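Outer membrane porin protein 32 (Delftia acidovorans, PDB 2FGQ) forms anion-selective channels, as a homotrimeric porin, across the bacterial outer membrane and can bind malate. Local coordinates at residues Q191-V196 with A200-E205; N120-Q125 with G234-N239; L261-Q264 with S269-H272. One frame throughout, in Å; residues are numbered along the deposited sequence.

From the N terminus the chain first lays down N120-Q125, in the long loop that joins the fifth and sixth barrel strands and folds inward. Its partner in contact 2, G234-N239, comes only after 108 residues, at the start of strand 235-249, so contact 2 ties that loop to the wall. Contact 1, Q191-V196 with A200-E205, falls wholly within this span and closes a tight hairpin of strands 183-196 and 199-213. Contact 3, L261-Q264 with S269-H272, follows in series and closes the hairpin of strands 253-264 and 269-281. Contact 2 touches both: A195 meets Q125, and W121 packs on Y262 and Q264. Contacts 1 and 3 stay about 11 Å apart at their nearest atoms.

Contact 1 (Q191-V196 with A200-E205); sequences QQKTAV and ATDRDE
Strands Q191-V196 and A200-E205 run antiparallel as the two arms of a beta hairpin in the 16-stranded porin barrel, strongly twisted, with 133° between their axes. Q192 and R203 form a hydrogen-bonded pair, Q192 N to R203 O and R203 N to Q192 O, both 2.8 Å. T194 and T201 form the next: T194 N reaches T201 O at 2.8 Å, and T201 N returns a bond to T194 O at 3.0 Å. On the face of Q191, K193, D202 and D204 the pairing is polar. Q191 swings CG anti to its own N (chi1 -177°) and runs its chain out beside D204, so that NE2 meets OD1 of D204 at 2.9 Å on the syn side, the amide and carboxylate nearly coplanar. K193 bends at chi2 (-70°) and brings NZ to OD1 of D202 at 2.8 Å, a salt bridge in which OD1 is also met on its syn side. With an alanine here instead of Q191, the D204 carboxylate would probably lose its cross-strand donor and be left freer to turn. On the reverse face Q192 and R203 lie side by side, CB to CB at 4.1 Å, and R203 NH1 bridges to E205 OE1. That face meets the inward-folded loop: Q192 NE2 donates to D128 O, R203 NE to D129 O, R203 NH2 to R119 O, and T194 OG1 bonds D129. Near the turn V196 CG2 lies against T201, 3.7 Å from OG1, a hydroxyl that is hydrogen-bonded to L199 O.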
loop_
_atom_site.group_PDB
_atom_site.type_symbol
_atom_site.label_atom_id
_atom_site.label_comp_id
_atom_site.label_asym_id
_atom_site.label_seq_id
_atom_site.Cartn_x
_atom_site.Cartn_y
_atom_site.Cartn_z
ATOM N N GLN A 191 -0.708 -28.765 12.254
ATOM C CA GLN A 191 -0.868 -28.221 13.601
ATOM C C GLN A 191 -0.361 -26.771 13.620
ATOM O O GLN A 191 0.737 -26.502 13.158
ATOM C CB GLN A 191 -0.098 -29.041 14.630
ATOM C CG GLN A 191 -0.331 -28.507 16.034
ATOM C CD GLN A 191 0.299 -29.335 17.071
ATOM O OE1 GLN A 191 1.460 -29.151 17.343
ATOM N NE2 GLN A 191 -0.465 -30.254 17.678
ATOM N N GLN A 192 -1.185 -25.886 14.164
ATOM C CA GLN A 192 -0.760 -24.516 14.477
ATOM C C GLN A 192 -0.790 -24.306 15.976
ATOM O O GLN A 192 -1.581 -24.920 16.687
ATOM C CB GLN A 192 -1.627 -23.450 13.781
ATOM C CG GLN A 192 -1.474 -23.448 12.362
ATOM C CD GLN A 192 -2.328 -22.412 11.599
ATOM O OE1 GLN A 192 -2.592 -22.622 10.422
ATOM N NE2 GLN A 192 -2.689 -21.281 12.237
ATOM N N LYS A 193 0.099 -23.445 16.452
ATOM C CA LYS A 193 0.043 -22.992 17.836
ATOM C C LYS A 193 -0.750 -21.682 17.889
ATOM O O LYS A 193 -0.517 -20.770 17.112
ATOM C CB LYS A 193 1.445 -22.784 18.389
ATOM C CG LYS A 193 2.288 -24.038 18.482
ATOM C CD LYS A 193 1.784 -24.973 19.550
ATOM C CE LYS A 193 2.577 -26.258 19.676
ATOM N NZ LYS A 193 2.106 -27.009 20.917
ATOM N N THR A 194 -1.628 -21.572 18.866
ATOM C CA THR A 194 -2.399 -20.377 19.065
ATOM C C THR A 194 -2.782 -20.158 20.509
ATOM O O THR A 194 -2.229 -20.785 21.413
ATOM C CB THR A 194 -3.570 -20.376 18.105
ATOM O OG1 THR A 194 -4.167 -19.055 18.065
ATOM C CG2 THR A 194 -4.663 -21.392 18.436
ATOM N N ALA A 195 -3.719 -19.249 20.720
ATOM C CA ALA A 195 -4.328 -19.033 22.029
ATOM C C ALA A 195 -5.803 -18.788 21.839
ATOM O O ALA A 195 -6.204 -18.215 20.830
ATOM C CB ALA A 195 -3.650 -17.856 22.786
ATOM N N VAL A 196 -6.597 -19.175 22.828
ATOM C CA VAL A 196 -8.021 -18.857 22.857
ATOM C C VAL A 196 -8.283 -18.301 24.229
ATOM O O VAL A 196 -7.936 -18.931 25.247
ATOM C CB VAL A 196 -8.852 -20.124 22.658
ATOM C CG1 VAL A 196 -10.329 -19.746 22.819
ATOM C CG2 VAL A 196 -8.568 -20.756 21.294
ATOM N N ALA A 200 -3.021 -21.066 25.932
ATOM C CA ALA A 200 -2.325 -21.785 24.861
ATOM C C ALA A 200 -3.206 -22.925 24.356
ATOM O O ALA A 200 -3.785 -23.664 25.158
ATOM C CB ALA A 200 -1.016 -22.340 25.371
ATOM N N THR A 201 -3.262 -23.060 23.038
ATOM C CA THR A 201 -4.187 -23.965 22.344
ATOM C C THR A 201 -3.514 -24.427 21.057
ATOM O O THR A 201 -2.868 -23.638 20.378
ATOM C CB THR A 201 -5.491 -23.232 22.014
ATOM O OG1 THR A 201 -6.183 -22.862 23.216
ATOM C CG2 THR A 201 -6.480 -24.065 21.244
ATOM N N ASP A 202 -3.608 -25.713 20.765
ATOM C CA ASP A 202 -3.189 -26.250 19.471
ATOM C C ASP A 202 -4.383 -26.249 18.528
ATOM O O ASP A 202 -5.483 -26.637 18.903
ATOM C CB ASP A 202 -2.752 -27.712 19.586
ATOM C CG ASP A 202 -1.471 -27.913 20.335
ATOM O OD1 ASP A 202 -0.704 -26.962 20.577
ATOM O OD2 ASP A 202 -1.163 -29.060 20.771
ATOM N N ARG A 203 -4.149 -25.875 17.285
ATOM C CA ARG A 203 -5.131 -25.981 16.236
ATOM C C ARG A 203 -4.683 -27.145 15.351
ATOM O O ARG A 203 -3.737 -27.029 14.577
ATOM C CB ARG A 203 -5.193 -24.676 15.421
ATOM C CG ARG A 203 -6.239 -24.638 14.338
ATOM C CD ARG A 203 -6.059 -23.474 13.384
ATOM N NE ARG A 203 -7.235 -23.194 12.563
ATOM C CZ ARG A 203 -7.625 -23.948 11.531
ATOM N NH1 ARG A 203 -6.896 -24.998 11.132
ATOM N NH2 ARG A 203 -8.714 -23.611 10.871
ATOM N N ASP A 204 -5.407 -28.254 15.449
ATOM C CA ASP A 204 -5.099 -29.490 14.729
ATOM C C ASP A 204 -6.100 -29.648 13.586
ATOM O O ASP A 204 -7.285 -29.482 13.799
ATOM C CB ASP A 204 -5.222 -30.707 15.675
ATOM C CG ASP A 204 -4.281 -30.655 16.824
ATOM O OD1 ASP A 204 -3.205 -30.013 16.695
ATOM O OD2 ASP A 204 -4.521 -31.257 17.903
ATOM N N GLU A 205 -5.641 -29.991 12.395
ATOM C CA GLU A 205 -6.514 -30.090 11.236
ATOM C C GLU A 205 -6.102 -31.283 10.392
ATOM O O GLU A 205 -4.949 -31.428 10.003
ATOM C CB GLU A 205 -6.362 -28.822 10.419
ATOM C CG GLU A 205 -7.292 -28.585 9.251
ATOM C CD GLU A 205 -6.765 -27.446 8.393
ATOM O OE1 GLU A 205 -7.300 -26.315 8.547
ATOM O OE2 GLU A 205 -5.785 -27.682 7.607
#

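Contact 2 (N120-Q125 with G234-N239); sequences NWAAGQ and GDIKTN
The shortest polar bond here, G124 N to N120 OD1 at 2.8 Å, lies within the turn that offers W121 and A122 to T238 and I236; no hydrogen bond joins the segments. N120 OD1 takes the N-H in its carbonyl plane, on a lone pair, and N120 ND2 returns a bond to G124 O at 2.9 Å, so one side-chain amide clasps both backbone ends of G124. N120 to A123 is a type I beta turn. The T238 and W121 side chains cross at about a right angle. With OG1 beside its backbone N (chi1 -55°), T238 holds CG2 anti to that N and over the six-membered ring of W121, 3.5 Å from the centroid and 8° off the normal, a CH-pi contact; T238 OG1 lies over the same face, 3.6 Å from W121 CG. The loop corresponds in position to the constriction loop of general porins, folded into the barrel against strand 235-249. W121 NE1 is hydrogen-bonded to G117 O, and R119 makes a cation-pi contact with the indole. Away from the ring, I236 CD1 reaches A122 CB at 3.7 Å, carried there by its extended chain (chi2 176°), while I236 CG2 approaches W121 O at 3.9 Å.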
loop_
_atom_site.group_PDB
_atom_site.type_symbol
_atom_site.label_atom_id
_atom_site.label_comp_id
_atom_site.label_asym_id
_atom_site.label_seq_id
_atom_site.Cartn_x
_atom_site.Cartn_y
_atom_site.Cartn_z
ATOM N N ASN A 120 -11.758 -19.792 11.420
ATOM C CA ASN A 120 -11.409 -19.709 12.831
ATOM C C ASN A 120 -12.608 -20.083 13.712
ATOM O O ASN A 120 -13.282 -19.240 14.315
ATOM C CB ASN A 120 -10.888 -18.309 13.118
ATOM C CG ASN A 120 -10.322 -18.164 14.499
ATOM O OD1 ASN A 120 -10.217 -19.147 15.275
ATOM N ND2 ASN A 120 -9.892 -16.932 14.817
ATOM N N TRP A 121 -12.792 -21.381 13.835
ATOM C CA TRP A 121 -13.933 -21.947 14.536
ATOM C C TRP A 121 -13.989 -21.604 16.013
ATOM O O TRP A 121 -15.085 -21.643 16.623
ATOM C CB TRP A 121 -13.960 -23.490 14.376
ATOM C CG TRP A 121 -14.242 -23.948 12.973
ATOM C CD1 TRP A 121 -13.351 -24.438 12.077
ATOM C CD2 TRP A 121 -15.508 -23.949 12.318
ATOM N NE1 TRP A 121 -13.979 -24.750 10.896
ATOM C CE2 TRP A 121 -15.309 -24.441 11.013
ATOM C CE3 TRP A 121 -16.812 -23.568 12.697
ATOM C CZ2 TRP A 121 -16.355 -24.585 10.099
ATOM C CZ3 TRP A 121 -17.850 -23.694 11.771
ATOM C CH2 TRP A 121 -17.610 -24.195 10.494
ATOM N N ALA A 122 -12.815 -21.337 16.608
ATOM C CA ALA A 122 -12.686 -21.175 18.065
ATOM C C ALA A 122 -12.394 -19.771 18.507
ATOM O O ALA A 122 -12.073 -19.546 19.674
ATOM C CB ALA A 122 -11.582 -22.062 18.568
ATOM N N ALA A 123 -12.459 -18.826 17.584
ATOM C CA ALA A 123 -11.970 -17.468 17.884
ATOM C C ALA A 123 -10.551 -17.465 18.468
ATOM O O ALA A 123 -10.202 -16.723 19.415
ATOM C CB ALA A 123 -12.966 -16.690 18.803
ATOM N N GLY A 124 -9.691 -18.272 17.855
ATOM C CA GLY A 124 -8.268 -18.186 18.122
ATOM C C GLY A 124 -7.731 -16.784 17.880
ATOM O O GLY A 124 -8.240 -16.021 17.046
ATOM N N GLN A 125 -6.688 -16.463 18.620
ATOM C CA GLN A 125 -6.107 -15.120 18.649
ATOM C C GLN A 125 -4.882 -14.909 17.742
ATOM O O GLN A 125 -4.267 -13.810 17.737
ATOM C CB GLN A 125 -5.753 -14.800 20.109
ATOM C CG GLN A 125 -6.956 -14.731 21.009
ATOM C CD GLN A 125 -6.586 -14.683 22.470
ATOM O OE1 GLN A 125 -6.162 -15.699 23.025
ATOM N NE2 GLN A 125 -6.678 -13.509 23.070
ATOM N N GLY A 234 -10.046 -29.094 27.421
ATOM C CA GLY A 234 -11.137 -28.560 26.644
ATOM C C GLY A 234 -10.795 -28.447 25.170
ATOM O O GLY A 234 -9.618 -28.303 24.806
ATOM N N ASP A 235 -11.826 -28.518 24.337
ATOM C CA ASP A 235 -11.628 -28.478 22.907
ATOM C C ASP A 235 -12.850 -27.952 22.173
ATOM O O ASP A 235 -13.986 -28.124 22.620
ATOM C CB ASP A 235 -11.211 -29.856 22.447
ATOM C CG ASP A 235 -12.329 -30.805 22.385
ATOM O OD1 ASP A 235 -12.797 -31.063 21.263
ATOM O OD2 ASP A 235 -12.812 -31.363 23.386
ATOM N N ILE A 236 -12.590 -27.239 21.084
ATOM C CA ILE A 236 -13.611 -26.803 20.150
ATOM C C ILE A 236 -13.329 -27.556 18.873
ATOM O O ILE A 236 -12.341 -27.279 18.181
ATOM C CB ILE A 236 -13.556 -25.258 19.955
ATOM C CG1 ILE A 236 -13.993 -24.597 21.270
ATOM C CG2 ILE A 236 -14.453 -24.819 18.793
ATOM C CD1 ILE A 236 -13.918 -23.097 21.289
ATOM N N LYS A 237 -14.171 -28.554 18.604
ATOM C CA LYS A 237 -13.998 -29.497 17.513
ATOM C C LYS A 237 -15.118 -29.272 16.501
ATOM O O LYS A 237 -16.276 -29.195 16.867
ATOM C CB LYS A 237 -14.020 -30.951 18.037
ATOM C CG LYS A 237 -13.805 -31.965 16.964
ATOM C CD LYS A 237 -13.444 -33.345 17.586
ATOM C CE LYS A 237 -14.630 -34.142 17.833
ATOM N NZ LYS A 237 -14.211 -35.468 18.518
ATOM N N THR A 238 -14.760 -29.270 15.223
ATOM C CA THR A 238 -15.700 -29.112 14.156
ATOM C C THR A 238 -15.373 -30.106 13.047
ATOM O O THR A 238 -14.214 -30.199 12.623
ATOM C CB THR A 238 -15.600 -27.680 13.571
ATOM O OG1 THR A 238 -15.769 -26.705 14.622
ATOM C CG2 THR A 238 -16.729 -27.423 12.571
ATOM N N ASN A 239 -16.385 -30.862 12.609
ATOM C CA ASN A 239 -16.292 -31.739 11.453
ATOM C C ASN A 239 -17.012 -31.067 10.293
ATOM O O ASN A 239 -18.207 -30.720 10.404
ATOM C CB ASN A 239 -16.944 -33.087 11.768
ATOM C CG ASN A 239 -16.216 -33.867 12.869
ATOM O OD1 ASN A 239 -15.021 -33.736 13.058
ATOM N ND2 ASN A 239 -16.974 -34.726 13.583
#

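Contact 3 (L261-Q264 with S269-H272); sequences LYDQ and SKAH
L261 and H272 face each other in a non-hydrogen-bonded pair, their side chains running side by side. L261 sends CG anti to its backbone N (chi1 179°) and turns at chi2 (-78°), which brings CD2 over one face of the imidazole, 3.6 Å from the ring centroid and offset toward the rim: a CH-pi contact. The same methyl lies 3.2 Å from A271 O, so it touches both the ring face and the backbone carbonyl. H272 ND1 is hydrogen-bonded to Y259 OH, which helps to fix the turn of the ring. On this face D263 and K270 cross obliquely. The extended K270 chain passes the carboxylate with CG 3.8 Å from D263 OD1, yet NZ stops 4.7 Å from D263 OD2, and D263 instead makes its salt bridge with K265. The two strands, 167° apart in direction, are zipped by Y262 and A271, with Y262 N to A271 O and A271 N to Y262 O both 2.9 Å, and by Q264 and S269, where the return bond, S269 N to Q264 O, lengthens to 3.2 Å. Y262 lays CD2 near A271 CB, and Q264 packs CB at 3.3 Å on S269 O before its amide oxygen goes to S301 OG. In the porin barrel this hairpin has strand 235-249 along L261-Q264, where L261 bonds Y241 and D263 bonds N239 through the backbone, and strand 286-297 along S269-H272, where H272 bonds K296; Y262 OH reaches M116 N of the inward-folded loop.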
loop_
_atom_site.group_PDB
_atom_site.type_symbol
_atom_site.label_atom_id
_atom_site.label_comp_id
_atom_site.label_asym_id
_atom_site.label_seq_id
_atom_site.Cartn_x
_atom_site.Cartn_y
_atom_site.Cartn_z
ATOM N N LEU A 261 -21.847 -29.470 5.067
ATOM C CA LEU A 261 -22.353 -29.624 6.411
ATOM C C LEU A 261 -21.221 -29.298 7.400
ATOM O O LEU A 261 -20.098 -29.798 7.248
ATOM C CB LEU A 261 -22.799 -31.087 6.586
ATOM C CG LEU A 261 -23.369 -31.505 7.950
ATOM C CD1 LEU A 261 -22.384 -31.733 8.977
ATOM C CD2 LEU A 261 -24.417 -30.628 8.473
ATOM N N TYR A 262 -21.543 -28.524 8.438
ATOM C CA TYR A 262 -20.619 -28.138 9.491
ATOM C C TYR A 262 -21.207 -28.568 10.827
ATOM O O TYR A 262 -22.229 -28.041 11.276
ATOM C CB TYR A 262 -20.376 -26.623 9.448
ATOM C CG TYR A 262 -20.007 -26.176 8.066
ATOM C CD1 TYR A 262 -18.767 -26.465 7.553
ATOM C CD2 TYR A 262 -20.931 -25.542 7.241
ATOM C CE1 TYR A 262 -18.410 -26.101 6.269
ATOM C CE2 TYR A 262 -20.586 -25.155 5.947
ATOM C CZ TYR A 262 -19.316 -25.424 5.475
ATOM O OH TYR A 262 -18.962 -25.088 4.196
ATOM N N ASP A 263 -20.545 -29.542 11.424
ATOM C CA ASP A 263 -20.944 -30.122 12.692
ATOM C C ASP A 263 -20.073 -29.557 13.795
ATOM O O ASP A 263 -18.930 -29.962 13.981
ATOM C CB ASP A 263 -20.858 -31.630 12.618
ATOM C CG ASP A 263 -21.450 -32.305 13.825
ATOM O OD1 ASP A 263 -21.972 -31.613 14.737
ATOM O OD2 ASP A 263 -21.438 -33.540 13.919
ATOM N N GLN A 264 -20.632 -28.578 14.498
ATOM C CA GLN A 264 -19.934 -27.756 15.460
ATOM C C GLN A 264 -20.139 -28.335 16.847
ATOM O O GLN A 264 -21.114 -28.032 17.512
ATOM C CB GLN A 264 -20.460 -26.320 15.359
ATOM C CG GLN A 264 -20.232 -25.746 13.984
ATOM C CD GLN A 264 -21.248 -24.677 13.615
ATOM O OE1 GLN A 264 -22.302 -24.961 12.960
ATOM N NE2 GLN A 264 -20.961 -23.454 14.028
ATOM N N SER A 269 -24.344 -28.212 17.442
ATOM C CA SER A 269 -25.187 -27.678 16.397
ATOM C C SER A 269 -24.587 -27.895 15.024
ATOM O O SER A 269 -23.384 -27.765 14.842
ATOM C CB SER A 269 -25.372 -26.181 16.613
ATOM O OG SER A 269 -25.972 -25.918 17.872
ATOM N N LYS A 270 -25.453 -28.134 14.065
ATOM C CA LYS A 270 -25.085 -28.309 12.683
ATOM C C LYS A 270 -25.580 -27.138 11.839
ATOM O O LYS A 270 -26.568 -26.478 12.176
ATOM C CB LYS A 270 -25.683 -29.609 12.147
ATOM C CG LYS A 270 -25.094 -30.850 12.783
ATOM C CD LYS A 270 -25.741 -32.100 12.260
ATOM C CE LYS A 270 -25.151 -33.306 12.962
ATOM N NZ LYS A 270 -25.863 -34.525 12.511
ATOM N N ALA A 271 -24.871 -26.880 10.745
ATOM C CA ALA A 271 -25.335 -25.966 9.700
ATOM C C ALA A 271 -25.170 -26.702 8.374
ATOM O O ALA A 271 -24.210 -27.466 8.212
ATOM C CB ALA A 271 -24.515 -24.653 9.693
ATOM N N HIS A 272 -26.126 -26.532 7.468
ATOM C CA HIS A 272 -26.109 -27.136 6.154
ATOM C C HIS A 272 -26.124 -26.004 5.126
ATOM O O HIS A 272 -26.780 -24.979 5.304
ATOM C CB HIS A 272 -27.401 -27.982 5.907
ATOM C CG HIS A 272 -27.676 -29.051 6.921
ATOM N ND1 HIS A 272 -27.414 -30.380 6.674
ATOM C CD2 HIS A 272 -28.223 -28.996 8.162
ATOM C CE1 HIS A 272 -27.758 -31.098 7.735
ATOM N NE2 HIS A 272 -28.242 -30.281 8.655
#